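Local coordinates for succinate-semialdehyde dehydrogenase (Synechococcus sp., PDB 4ITB), which catalyses the NADP-dependent oxidation of succinate semialdehyde to succinate, as a member of the aldehyde dehydrogenase family, at the NDP/SSN site. Sequence-based numbering; all coordinates share one arbitrary frame.

The NDP/SSN site. Residues 129-130, 133-134, 137-138, 141, 156, 158-159, 189, 192, 207-209, 212, 215, 230, 264-265, 311, 361, 363, 421. With NDP (NADPH dihydro-nicotinamide-adenine-dinucleotide phosphate), chain B; SSN (4-oxobutanoic acid), chain C.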
ATOM      1  N   VAL A 129      -3.050 -14.922   2.606  1.00  6.07           N
ATOM      2  CA  VAL A 129      -4.245 -15.556   3.152  1.00  6.58           C
ATOM      3  C   VAL A 129      -5.282 -15.616   2.040  1.00  5.84           C
ATOM      4  O   VAL A 129      -5.709 -14.579   1.523  1.00  7.50           O
ATOM      5  CB  VAL A 129      -4.805 -14.773   4.351  1.00  6.79           C
ATOM      6  CG1 VAL A 129      -6.144 -15.373   4.787  1.00  8.09           C
ATOM      7  CG2 VAL A 129      -3.798 -14.772   5.498  1.00  7.87           C
ATOM      8  N   MET A 130      -5.673 -16.825   1.657  1.00  5.82           N
ATOM      9  CA  MET A 130      -6.447 -17.038   0.436  1.00  6.78           C
ATOM     10  C   MET A 130      -7.789 -17.727   0.686  1.00  7.67           C
ATOM     11  O   MET A 130      -7.970 -18.418   1.685  1.00  7.49           O
ATOM     12  CB  MET A 130      -5.605 -17.813  -0.579  1.00  7.92           C
ATOM     13  CG  MET A 130      -4.412 -16.991  -1.089  1.00  9.32           C
ATOM     14  SD  MET A 130      -4.849 -15.592  -2.193  1.00 13.16           S
ATOM     15  CE  MET A 130      -4.109 -14.224  -1.331  1.00 13.77           C
ATOM     16  N   ASN A 133     -12.739 -19.962  -3.047  1.00  6.99           N
ATOM     17  CA  ASN A 133     -13.566 -19.867  -4.261  1.00  7.24           C
ATOM     18  C   ASN A 133     -12.810 -20.053  -5.574  1.00  7.83           C
ATOM     19  O   ASN A 133     -13.365 -20.552  -6.548  1.00  8.32           O
ATOM     20  CB  ASN A 133     -14.451 -18.612  -4.268  1.00  8.50           C
ATOM     21  CG  ASN A 133     -13.661 -17.330  -4.354  1.00  9.47           C
ATOM     22  OD1 ASN A 133     -12.515 -17.250  -3.892  1.00 10.64           O
ATOM     23  ND2 ASN A 133     -14.274 -16.305  -4.937  1.00 10.46           N
ATOM     24  N   PHE A 134     -11.539 -19.664  -5.579  1.00  7.38           N
ATOM     25  CA  PHE A 134     -10.653 -19.948  -6.704  1.00  8.09           C
ATOM     26  C   PHE A 134      -9.374 -20.474  -6.075  1.00  7.53           C
ATOM     27  O   PHE A 134      -8.365 -19.764  -5.965  1.00  8.60           O
ATOM     28  CB  PHE A 134     -10.405 -18.700  -7.563  1.00  9.84           C
ATOM     29  CG  PHE A 134     -11.630 -18.221  -8.297  1.00  9.81           C
ATOM     30  CD1 PHE A 134     -12.424 -17.215  -7.768  1.00 11.07           C
ATOM     31  CD2 PHE A 134     -11.990 -18.793  -9.503  1.00 10.30           C
ATOM     32  CE1 PHE A 134     -13.565 -16.783  -8.437  1.00 10.70           C
ATOM     33  CE2 PHE A 134     -13.131 -18.358 -10.186  1.00 11.69           C
ATOM     34  CZ  PHE A 134     -13.913 -17.355  -9.644  1.00 10.43           C
ATOM     35  N   TRP A 137      -6.262 -20.462  -8.695  1.00  7.26           N
ATOM     36  CA  TRP A 137      -6.006 -19.184  -9.353  1.00  7.29           C
ATOM     37  C   TRP A 137      -5.621 -18.070  -8.383  1.00  7.00           C
ATOM     38  O   TRP A 137      -4.697 -17.319  -8.651  1.00  7.72           O
ATOM     39  CB  TRP A 137      -7.217 -18.801 -10.211  1.00  6.55           C
ATOM     40  CG  TRP A 137      -7.311 -17.347 -10.580  1.00  7.84           C
ATOM     41  CD1 TRP A 137      -8.266 -16.462 -10.172  1.00 10.41           C
ATOM     42  CD2 TRP A 137      -6.423 -16.616 -11.439  1.00  7.02           C
ATOM     43  NE1 TRP A 137      -8.025 -15.225 -10.722  1.00 11.07           N
ATOM     44  CE2 TRP A 137      -6.900 -15.294 -11.500  1.00  9.67           C
ATOM     45  CE3 TRP A 137      -5.270 -16.957 -12.159  1.00  8.49           C
ATOM     46  CZ2 TRP A 137      -6.265 -14.308 -12.259  1.00 10.76           C
ATOM     47  CZ3 TRP A 137      -4.638 -15.977 -12.910  1.00  9.51           C
ATOM     48  CH2 TRP A 137      -5.132 -14.666 -12.949  1.00  9.22           C
ATOM     49  N   GLN A 138      -6.321 -17.949  -7.260  1.00  7.71           N
ATOM     50  CA  GLN A 138      -5.973 -16.885  -6.318  1.00 10.38           C
ATOM     51  C   GLN A 138      -4.553 -17.058  -5.807  1.00  7.74           C
ATOM     52  O   GLN A 138      -3.821 -16.080  -5.611  1.00  8.97           O
ATOM     53  CB  GLN A 138      -6.928 -16.863  -5.133  1.00 13.87           C
ATOM     54  CG  GLN A 138      -8.375 -16.722  -5.501  1.00 22.25           C
ATOM     55  CD  GLN A 138      -8.870 -15.315  -5.350  1.00 25.52           C
ATOM     56  OE1 GLN A 138      -8.101 -14.356  -5.435  1.00 27.45           O
ATOM     57  NE2 GLN A 138     -10.168 -15.175  -5.111  1.00 24.89           N
ATOM     58  N   ARG A 141      -1.985 -16.365  -8.807  1.00  7.05           N
ATOM     59  CA  ARG A 141      -2.021 -14.934  -9.093  1.00  8.99           C
ATOM     60  C   ARG A 141      -1.039 -14.147  -8.223  1.00  8.14           C
ATOM     61  O   ARG A 141      -0.413 -13.184  -8.683  1.00  8.62           O
ATOM     62  CB  ARG A 141      -3.442 -14.402  -8.882  1.00 12.46           C
ATOM     63  CG  ARG A 141      -3.572 -12.913  -9.054  1.00 15.17           C
ATOM     64  CD  ARG A 141      -4.979 -12.566  -9.471  1.00 21.09           C
ATOM     65  NE  ARG A 141      -5.840 -12.344  -8.324  1.00 25.47           N
ATOM     66  CZ  ARG A 141      -7.136 -12.064  -8.419  1.00 26.74           C
ATOM     67  NH1 ARG A 141      -7.717 -11.995  -9.611  1.00 24.25           N
ATOM     68  NH2 ARG A 141      -7.849 -11.854  -7.321  1.00 30.82           N
ATOM     69  N   LYS A 156      -1.539 -19.312   3.871  1.00  5.93           N
ATOM     70  CA  LYS A 156      -2.609 -19.808   4.721  1.00  6.42           C
ATOM     71  C   LYS A 156      -3.849 -19.841   3.842  1.00  5.73           C
ATOM     72  O   LYS A 156      -4.436 -18.802   3.537  1.00  6.61           O
ATOM     73  CB  LYS A 156      -2.807 -18.920   5.956  1.00  6.59           C
ATOM     74  CG  LYS A 156      -3.912 -19.402   6.906  1.00  5.52           C
ATOM     75  CD  LYS A 156      -5.253 -18.700   6.688  1.00  7.12           C
ATOM     76  CE  LYS A 156      -6.330 -19.233   7.648  1.00  7.05           C
ATOM     77  NZ  LYS A 156      -6.794 -20.602   7.300  1.00  7.28           N
ATOM     78  N   ALA A 158      -7.769 -21.375   2.776  1.00  7.10           N
ATOM     79  CA  ALA A 158      -9.011 -21.615   3.487  1.00  6.01           C
ATOM     80  C   ALA A 158      -9.016 -23.033   4.059  1.00  7.51           C
ATOM     81  O   ALA A 158      -8.455 -23.969   3.472  1.00  7.48           O
ATOM     82  CB  ALA A 158     -10.176 -21.413   2.554  1.00  7.25           C
ATOM     83  N   SER A 159      -9.685 -23.196   5.198  1.00  7.75           N
ATOM     84  CA  SER A 159      -9.653 -24.461   5.930  1.00  8.74           C
ATOM     85  C   SER A 159     -10.372 -25.594   5.211  1.00  7.56           C
ATOM     86  O   SER A 159     -10.173 -26.762   5.557  1.00  8.85           O
ATOM     87  CB  SER A 159     -10.215 -24.283   7.343  1.00  9.93           C
ATOM     88  OG  SER A 159      -9.266 -23.651   8.178  1.00 11.93           O
ATOM     89  N   ALA A 189      -7.666 -19.681  11.127  1.00  7.89           N
ATOM     90  CA  ALA A 189      -7.684 -18.226  11.162  1.00  7.87           C
ATOM     91  C   ALA A 189      -7.033 -17.638  12.417  1.00  7.46           C
ATOM     92  O   ALA A 189      -6.357 -16.607  12.336  1.00  7.81           O
ATOM     93  CB  ALA A 189      -9.111 -17.713  11.006  1.00  8.11           C
ATOM     94  N   VAL A 192      -3.086 -16.993  12.323  1.00  6.39           N
ATOM     95  CA  VAL A 192      -2.468 -16.056  11.397  1.00  8.03           C
ATOM     96  C   VAL A 192      -1.744 -14.911  12.118  1.00  7.44           C
ATOM     97  O   VAL A 192      -0.701 -14.425  11.660  1.00  7.67           O
ATOM     98  CB  VAL A 192      -3.517 -15.526  10.411  1.00  8.44           C
ATOM     99  CG1 VAL A 192      -2.945 -14.405   9.569  1.00 11.65           C
ATOM    100  CG2 VAL A 192      -3.998 -16.657   9.514  1.00  9.90           C
ATOM    101  N   THR A 207      -7.206 -12.178   0.248  1.00  8.14           N
ATOM    102  CA  THR A 207      -8.421 -12.134  -0.559  1.00  8.15           C
ATOM    103  C   THR A 207      -9.487 -12.909   0.203  1.00  8.09           C
ATOM    104  O   THR A 207      -9.226 -14.006   0.713  1.00  8.07           O
ATOM    105  CB  THR A 207      -8.200 -12.738  -1.954  1.00 11.41           C
ATOM    106  OG1 THR A 207      -7.243 -11.936  -2.663  1.00 14.53           O
ATOM    107  CG2 THR A 207      -9.510 -12.776  -2.740  1.00 12.24           C
ATOM    108  N   GLY A 208     -10.679 -12.333   0.322  1.00  8.14           N
ATOM    109  CA  GLY A 208     -11.736 -12.937   1.120  1.00 10.58           C
ATOM    110  C   GLY A 208     -12.757 -11.933   1.623  1.00  9.90           C
ATOM    111  O   GLY A 208     -13.050 -10.957   0.935  1.00 11.37           O
ATOM    112  N   SER A 209     -13.285 -12.176   2.820  1.00  9.69           N
ATOM    113  CA  SER A 209     -14.330 -11.335   3.419  1.00 10.69           C
ATOM    114  C   SER A 209     -13.752 -10.094   4.068  1.00  9.92           C
ATOM    115  O   SER A 209     -12.576 -10.054   4.439  1.00 10.26           O
ATOM    116  CB  SER A 209     -15.101 -12.113   4.498  1.00 13.59           C
ATOM    117  OG  SER A 209     -14.312 -12.292   5.679  1.00 15.32           O
ATOM    118  N   ALA A 212     -12.200 -10.690   7.699  1.00  8.83           N
ATOM    119  CA  ALA A 212     -10.877 -11.288   7.599  1.00  8.28           C
ATOM    120  C   ALA A 212      -9.856 -10.224   7.183  1.00  7.81           C
ATOM    121  O   ALA A 212      -8.790 -10.098   7.789  1.00  8.24           O
ATOM    122  CB  ALA A 212     -10.888 -12.442   6.607  1.00  9.20           C
ATOM    123  N   SER A 215      -9.081  -7.777  10.025  1.00  8.20           N
ATOM    124  CA  SER A 215      -8.237  -8.399  11.036  1.00  9.41           C
ATOM    125  C   SER A 215      -6.777  -8.410  10.588  1.00  9.27           C
ATOM    126  O   SER A 215      -5.879  -7.973  11.316  1.00  9.10           O
ATOM    127  CB  SER A 215      -8.713  -9.829  11.301  1.00 10.08           C
ATOM    128  OG  SER A 215      -7.900 -10.453  12.283  1.00 14.65           O
ATOM    129  N   GLU A 230      -8.103  -7.730  -1.370  1.00  8.75           N
ATOM    130  CA  GLU A 230      -9.193  -7.813  -2.331  1.00 11.52           C
ATOM    131  C   GLU A 230     -10.347  -8.510  -1.649  1.00 10.65           C
ATOM    132  O   GLU A 230     -10.293  -9.710  -1.367  1.00  9.78           O
ATOM    133  CB  GLU A 230      -8.784  -8.549  -3.600  1.00 13.35           C
ATOM    134  CG  GLU A 230      -9.840  -8.476  -4.704  1.00 14.96           C
ATOM    135  CD  GLU A 230     -10.621  -9.766  -4.844  1.00 22.38           C
ATOM    136  OE1 GLU A 230     -11.769  -9.816  -4.363  1.00 23.78           O
ATOM    137  OE2 GLU A 230     -10.079 -10.721  -5.436  1.00 26.22           O
ATOM    138  N   CYS A 264     -16.108 -12.621  -6.469  1.00  7.96           N
ATOM    139  CA  CYS A 264     -16.023 -11.224  -6.087  1.00  8.49           C
ATOM    140  C   CYS A 264     -16.519 -10.291  -7.196  1.00  7.15           C
ATOM    141  O   CYS A 264     -17.055  -9.229  -6.913  1.00  8.31           O
ATOM    142  CB  CYS A 264     -14.569 -10.896  -5.728  1.00 10.73           C
ATOM    143  SG  CYS A 264     -13.402 -11.090  -7.111  1.00 12.19           S
ATOM    144  N   ILE A 265     -16.333 -10.710  -8.447  1.00  6.55           N
ATOM    145  CA  ILE A 265     -16.733  -9.923  -9.617  1.00  7.09           C
ATOM    146  C   ILE A 265     -17.916 -10.533 -10.374  1.00  6.86           C
ATOM    147  O   ILE A 265     -18.100 -10.264 -11.559  1.00  8.06           O
ATOM    148  CB  ILE A 265     -15.557  -9.670 -10.598  1.00  7.33           C
ATOM    149  CG1 ILE A 265     -14.885 -10.989 -10.982  1.00  8.18           C
ATOM    150  CG2 ILE A 265     -14.557  -8.686  -9.992  1.00  9.69           C
ATOM    151  CD1 ILE A 265     -13.773 -10.845 -12.024  1.00 10.72           C
ATOM    152  N   ILE A 311     -22.169 -20.945   3.836  1.00 13.92           N
ATOM    153  CA  ILE A 311     -22.523 -20.112   2.687  1.00 14.41           C
ATOM    154  C   ILE A 311     -23.991 -20.331   2.306  1.00 13.23           C
ATOM    155  O   ILE A 311     -24.726 -19.373   2.022  1.00 13.78           O
ATOM    156  CB  ILE A 311     -21.616 -20.412   1.480  1.00 14.09           C
ATOM    157  CG1 ILE A 311     -20.159 -20.075   1.810  1.00 16.26           C
ATOM    158  CG2 ILE A 311     -22.085 -19.639   0.251  1.00 15.40           C
ATOM    159  CD1 ILE A 311     -19.926 -18.613   2.106  1.00 20.75           C
ATOM    160  N   GLU A 361     -23.228  -8.503   0.031  1.00 11.19           N
ATOM    161  CA  GLU A 361     -22.730  -9.324  -1.068  1.00 11.38           C
ATOM    162  C   GLU A 361     -23.465 -10.654  -1.100  1.00 11.03           C
ATOM    163  O   GLU A 361     -23.499 -11.380  -0.098  1.00 12.65           O
ATOM    164  CB  GLU A 361     -21.226  -9.586  -0.947  1.00 10.90           C
ATOM    165  CG  GLU A 361     -20.692 -10.463  -2.084  1.00 10.38           C
ATOM    166  CD  GLU A 361     -19.176 -10.592  -2.113  1.00 10.15           C
ATOM    167  OE1 GLU A 361     -18.561 -10.741  -1.029  1.00 14.46           O
ATOM    168  OE2 GLU A 361     -18.591 -10.561  -3.219  1.00  8.98           O
ATOM    169  N   PHE A 363     -23.295 -14.150  -2.344  1.00  8.86           N
ATOM    170  CA  PHE A 363     -22.243 -15.052  -2.808  1.00  9.20           C
ATOM    171  C   PHE A 363     -22.878 -16.388  -3.167  1.00 10.49           C
ATOM    172  O   PHE A 363     -22.666 -17.401  -2.507  1.00 11.11           O
ATOM    173  CB  PHE A 363     -21.166 -15.220  -1.724  1.00 11.70           C
ATOM    174  CG  PHE A 363     -19.752 -15.181  -2.249  1.00  9.06           C
ATOM    175  CD1 PHE A 363     -19.279 -14.066  -2.935  1.00 10.76           C
ATOM    176  CD2 PHE A 363     -18.885 -16.248  -2.035  1.00 11.65           C
ATOM    177  CE1 PHE A 363     -17.971 -14.019  -3.409  1.00 11.24           C
ATOM    178  CE2 PHE A 363     -17.572 -16.205  -2.506  1.00 11.59           C
ATOM    179  CZ  PHE A 363     -17.119 -15.089  -3.193  1.00 12.29           C
ATOM    180  N   SER A 421     -10.791 -10.928 -14.649  1.00  9.71           N
ATOM    181  CA  SER A 421      -9.383 -10.674 -14.392  1.00 10.93           C
ATOM    182  C   SER A 421      -8.563 -11.287 -15.531  1.00 11.36           C
ATOM    183  O   SER A 421      -8.959 -12.288 -16.128  1.00 12.82           O
ATOM    184  CB  SER A 421      -8.971 -11.244 -13.037  1.00 12.23           C
ATOM    185  OG  SER A 421      -9.215 -12.635 -12.975  1.00 13.04           O
TER
HETATM  186  PA  NDP B 501     -13.320 -15.678   4.903  1.00 12.96           P
HETATM  187  O1A NDP B 501     -12.959 -14.234   4.688  1.00 14.30           O
HETATM  188  O2A NDP B 501     -13.628 -16.141   6.300  1.00 16.26           O
HETATM  189  O5B NDP B 501     -12.080 -16.578   4.405  1.00 13.10           O
HETATM  190  C5B NDP B 501     -11.022 -16.112   3.560  1.00 11.13           C
HETATM  191  C4B NDP B 501      -9.663 -16.519   4.127  1.00 10.09           C
HETATM  192  O4B NDP B 501      -9.396 -15.722   5.285  1.00 10.59           O
HETATM  193  C3B NDP B 501      -9.585 -17.970   4.598  1.00  9.20           C
HETATM  194  O3B NDP B 501      -8.236 -18.430   4.434  1.00  9.00           O
HETATM  195  C2B NDP B 501      -9.896 -17.827   6.073  1.00  8.81           C
HETATM  196  O2B NDP B 501      -9.401 -18.907   6.844  1.00  8.97           O
HETATM  197  C1B NDP B 501      -9.114 -16.587   6.386  1.00  9.97           C
HETATM  198  N9A NDP B 501      -9.552 -15.843   7.571  1.00  8.44           N
HETATM  199  C8A NDP B 501     -10.809 -15.680   8.040  1.00 10.64           C
HETATM  200  N7A NDP B 501     -10.796 -14.884   9.141  1.00 10.47           N
HETATM  201  C5A NDP B 501      -9.521 -14.516   9.348  1.00  9.42           C
HETATM  202  C6A NDP B 501      -8.794 -13.699  10.328  1.00 10.70           C
HETATM  203  N6A NDP B 501      -9.462 -13.074  11.325  1.00 12.30           N
HETATM  204  N1A NDP B 501      -7.460 -13.596  10.176  1.00 11.74           N
HETATM  205  C2A NDP B 501      -6.782 -14.205   9.193  1.00 13.27           C
HETATM  206  N3A NDP B 501      -7.374 -14.979   8.277  1.00 10.97           N
HETATM  207  C4A NDP B 501      -8.710 -15.154   8.316  1.00  8.94           C
HETATM  208  O3  NDP B 501     -14.557 -16.080   3.948  1.00 19.50           O
HETATM  209  PN  NDP B 501     -15.811 -17.068   4.246  1.00 18.22           P
HETATM  210  O1N NDP B 501     -16.315 -16.963   5.670  1.00 21.85           O
HETATM  211  O2N NDP B 501     -15.494 -18.420   3.668  1.00 21.32           O
HETATM  212  O5D NDP B 501     -16.879 -16.362   3.271  1.00 17.48           O
HETATM  213  C5D NDP B 501     -17.735 -15.355   3.810  1.00 18.73           C
HETATM  214  C4D NDP B 501     -18.000 -14.269   2.774  1.00 17.37           C
HETATM  215  O4D NDP B 501     -16.804 -13.547   2.457  1.00 18.61           O
HETATM  216  C3D NDP B 501     -18.473 -14.822   1.441  1.00 17.38           C
HETATM  217  O3D NDP B 501     -19.879 -15.055   1.421  1.00 19.26           O
HETATM  218  C2D NDP B 501     -18.104 -13.696   0.507  1.00 15.91           C
HETATM  219  O2D NDP B 501     -19.084 -12.658   0.644  1.00 16.54           O
HETATM  220  C1D NDP B 501     -16.769 -13.211   1.060  1.00 17.29           C
HETATM  221  N1N NDP B 501     -15.648 -13.860   0.346  1.00 17.51           N
HETATM  222  C2N NDP B 501     -15.004 -13.166  -0.603  1.00 16.19           C
HETATM  223  C3N NDP B 501     -14.150 -13.789  -1.512  1.00 14.76           C
HETATM  224  C7N NDP B 501     -13.431 -12.993  -2.563  1.00 16.06           C
HETATM  225  O7N NDP B 501     -13.071 -13.539  -3.598  1.00 18.52           O
HETATM  226  N7N NDP B 501     -13.178 -11.705  -2.353  1.00 17.05           N
HETATM  227  C4N NDP B 501     -13.921 -15.280  -1.467  1.00 14.83           C
HETATM  228  C5N NDP B 501     -14.439 -15.849  -0.230  1.00 16.79           C
HETATM  229  C6N NDP B 501     -15.264 -15.126   0.619  1.00 17.42           C
HETATM  230  P2B NDP B 501     -10.361 -20.093   7.343  1.00  8.19           P
HETATM  231  O1X NDP B 501      -9.425 -20.941   8.148  1.00  8.57           O
HETATM  232  O2X NDP B 501     -11.414 -19.418   8.203  1.00 10.18           O
HETATM  233  O3X NDP B 501     -10.946 -20.774   6.143  1.00  8.95           O
HETATM  234  C1  SSN C 502     -11.388 -13.591 -10.340  1.00 16.12           C
HETATM  235  O1  SSN C 502     -10.194 -13.189 -10.419  1.00 14.93           O
HETATM  236  C2  SSN C 502     -12.210 -13.385  -9.111  1.00 17.60           C
HETATM  237  O2  SSN C 502     -11.907 -14.186 -11.313  1.00 16.11           O
HETATM  238  C3  SSN C 502     -11.574 -12.929  -7.843  1.00 18.19           C
HETATM  239  C4  SSN C 502     -12.463 -12.677  -6.665  1.00 14.58           C
HETATM  240  O4  SSN C 502     -13.379 -13.654  -6.303  1.00 14.57           O
HETATM  241  O   HOH W   1     -10.096 -21.186  10.846  1.00 10.84           O
HETATM  242  O   HOH W   2     -12.189 -13.463 -14.164  1.00 12.91           O
HETATM  243  O   HOH W   3      -5.691 -12.521  12.053  1.00 15.88           O
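The active site of this aldehyde dehydrogenase joins a Rossmann-type cofactor cleft to a substrate pocket, and the two meet at the catalytic nucleophile Cys264. Its SG is bonded to C4 of SSN at 1.9 Å, so the substrate is held as a covalent thiohemiacetal-like adduct. The amide of Asn133, a residue of the family's oxyanion hole, points ND2 at the former aldehyde oxygen O4 (3.1 Å), nearly in the amide plane; an amide suits this place, since its N-H may help steady negative charge developing on O4.

At the other end of SSN, the carboxylate oxygen O1 is approached by several polar groups. Trp137 reaches it edge-on with its indole N-H, NE1 lying 3.0 Å from O1 and the bond fairly straight (161° at H). Arg141 forms a salt bridge through NH1, bringing the matching positive charge, while its CD packs over the indole face. Ser421 brings OG to 2.8 Å from O1. This polar setting of the carboxylate fits a preference for succinate semialdehyde, and Phe134 lines the carbon chain between the ends.

On the cofactor, Gly208 lays its CA over one face of the nicotinamide in a CH-pi contact; glycine suits the place because the backbone takes a conformation with positive phi (156°) that is easy only for glycine and lets the alpha carbon lie close over the ring. Phe363 turns its ring face to ribose C2D. Glu230, the family's general base, accepts from carboxamide N7N at OE1 (3.1 Å), met from above the carboxylate plane. Ala189 and Ala212 clasp the adenine with small methyls over its faces. The 2'-phosphate, the mark of NADPH, is recognised by Lys156 and Ser159: NZ forms a salt bridge to O1X, the backbone N of Ser159 binds O3X, and Ser159 OG, anti to its carbonyl carbon (chi1 -77°), lies 2.7 Å from the same O1X.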